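Local coordinates for protein pacifastin-related serine protease inhibitor (PDB 2VU8) that probably inhibits serine endopeptidases, being one small disulfide-bonded pacifastin-type inhibitor domain of a longer secreted locust protein, at residues B[7-11]-B[12-16]. Residues are numbered along the deposited sequence; the frame is centred on the assembly and turned at random.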
loop_
_atom_site.group_PDB
_atom_site.type_symbol
_atom_site.label_atom_id
_atom_site.label_comp_id
_atom_site.label_asym_id
_atom_site.label_seq_id
_atom_site.Cartn_x
_atom_site.Cartn_y
_atom_site.Cartn_z
ATOM N N THR B 7 -21.511 1.627 -4.962
ATOM C CA THR B 7 -20.157 1.714 -5.509
ATOM C C THR B 7 -20.025 2.898 -6.475
ATOM O O THR B 7 -21.013 3.342 -7.067
ATOM C CB THR B 7 -19.763 0.378 -6.218
ATOM O OG1 THR B 7 -20.757 -0.009 -7.175
ATOM C CG2 THR B 7 -19.760 -0.760 -5.247
ATOM N N LYS B 8 -18.806 3.425 -6.574
ATOM C CA LYS B 8 -18.447 4.431 -7.559
ATOM C C LYS B 8 -16.960 4.368 -7.872
ATOM O O LYS B 8 -16.211 3.606 -7.276
ATOM C CB LYS B 8 -18.846 5.847 -7.097
ATOM C CG LYS B 8 -17.923 6.501 -6.065
ATOM C CD LYS B 8 -18.266 7.971 -5.881
ATOM C CE LYS B 8 -17.411 8.662 -4.828
ATOM N NZ LYS B 8 -16.639 7.731 -3.963
ATOM N N LYS B 9 -16.552 5.166 -8.845
ATOM C CA LYS B 9 -15.146 5.323 -9.179
ATOM C C LYS B 9 -14.809 6.788 -9.004
ATOM O O LYS B 9 -15.584 7.639 -9.425
ATOM C CB LYS B 9 -14.910 4.903 -10.639
ATOM C CG LYS B 9 -13.554 4.249 -10.924
ATOM C CD LYS B 9 -13.519 2.777 -10.591
ATOM C CE LYS B 9 -14.356 1.943 -11.560
ATOM N NZ LYS B 9 -13.540 0.942 -12.303
ATOM N N GLN B 10 -13.684 7.090 -8.355
ATOM C CA GLN B 10 -13.068 8.414 -8.486
ATOM C C GLN B 10 -11.793 8.233 -9.307
ATOM O O GLN B 10 -10.790 7.701 -8.830
ATOM C CB GLN B 10 -12.835 9.120 -7.134
ATOM C CG GLN B 10 -11.862 8.488 -6.144
ATOM C CD GLN B 10 -11.710 9.290 -4.835
ATOM O OE1 GLN B 10 -10.792 9.033 -4.052
ATOM N NE2 GLN B 10 -12.610 10.235 -4.598
ATOM N N ASP B 11 -11.881 8.634 -10.568
ATOM C CA ASP B 11 -10.842 8.385 -11.558
ATOM C C ASP B 11 -10.598 6.877 -11.697
ATOM O O ASP B 11 -11.518 6.166 -12.075
ATOM C CB ASP B 11 -9.588 9.203 -11.235
ATOM C CG ASP B 11 -9.890 10.687 -11.107
ATOM O OD1 ASP B 11 -9.502 11.306 -10.086
ATOM O OD2 ASP B 11 -10.533 11.313 -11.971
ATOM N N CYS B 12 -9.399 6.385 -11.383
ATOM C CA CYS B 12 -9.082 4.952 -11.506
ATOM C C CYS B 12 -9.297 4.108 -10.236
ATOM O O CYS B 12 -9.113 2.880 -10.267
ATOM C CB CYS B 12 -7.634 4.773 -11.972
ATOM S SG CYS B 12 -6.397 5.087 -10.709
ATOM N N ASN B 13 -9.654 4.756 -9.127
ATOM C CA ASN B 13 -9.888 4.061 -7.863
ATOM C C ASN B 13 -11.349 3.716 -7.638
ATOM O O ASN B 13 -12.224 4.561 -7.812
ATOM C CB ASN B 13 -9.412 4.908 -6.687
ATOM C CG ASN B 13 -7.916 5.044 -6.643
ATOM O OD1 ASN B 13 -7.385 6.145 -6.746
ATOM N ND2 ASN B 13 -7.223 3.918 -6.478
ATOM N N THR B 14 -11.599 2.481 -7.221
ATOM C CA THR B 14 -12.934 2.035 -6.851
ATOM C C THR B 14 -13.218 2.489 -5.426
ATOM O O THR B 14 -12.372 2.378 -4.545
ATOM C CB THR B 14 -13.079 0.478 -6.982
ATOM O OG1 THR B 14 -13.182 0.083 -8.362
ATOM C CG2 THR B 14 -14.405 -0.010 -6.393
ATOM N N CYS B 15 -14.419 3.015 -5.217
ATOM C CA CYS B 15 -14.882 3.408 -3.901
ATOM C C CYS B 15 -16.078 2.552 -3.518
ATOM O O CYS B 15 -16.931 2.270 -4.354
ATOM C CB CYS B 15 -15.306 4.865 -3.892
ATOM S SG CYS B 15 -13.993 6.025 -4.303
ATOM N N THR B 16 -16.135 2.177 -2.248
ATOM C CA THR B 16 -17.251 1.429 -1.694
ATOM C C THR B 16 -17.912 2.216 -0.558
ATOM O O THR B 16 -17.231 2.755 0.296
ATOM C CB THR B 16 -16.731 0.089 -1.151
ATOM O OG1 THR B 16 -16.131 -0.670 -2.221
ATOM C CG2 THR B 16 -17.870 -0.750 -0.633
#
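Cys15 SG lies over one face of the flat Gln10 amide, 4.0 Å from Gln10 CD, and Gln10 CG is closer still at 3.7 Å. With CG between backbone N and carbonyl carbon (chi1 64°), the extended Gln10 chain carries first its methylene and then the amide across to the sulfur. Lys8 reaches Cys15 too: through a nearly eclipsed last torsion (chi4 -14°), its NZ comes to 3.2 Å from both Cys15 CB and Cys15 SG, a tight non-bonded approach, and its ammonium makes a cation-pi contact with Trp23. The side chains of Lys8, Gln10, Asn13 and Cys15 lie on the same face of an antiparallel hairpin. Across the opposite face, folded Lys9 lays CD 3.5 Å from Thr14 OG1, an oblique crossing without a hydrogen bond.

The backbones pair through two hydrogen-bonded rungs. Lys8 and Cys15 exchange two nearly straight bonds, Cys15 N to Lys8 O being 2.8 Å. Gln10 and Asn13 depart from that straightness: Gln10 N to Asn13 O is bent at its hydrogen, and Asn13 N sits 48° out of the carbonyl plane of Gln10 O. This rung closes a type II' turn, with Asp11 and Cys12 at its corners.

Backbone bonds thus pair the strands, while disulfides Cys12-Cys30 and Cys15-Cys25 fasten the hairpin to the later part of the domain, which carries the predicted reactive bond Arg27-Lys28. Within the hairpin, Lys8 NZ and Gln10 CG meet the Cys15 sulfur by packing alone, so its fixed place rests on the covalent link.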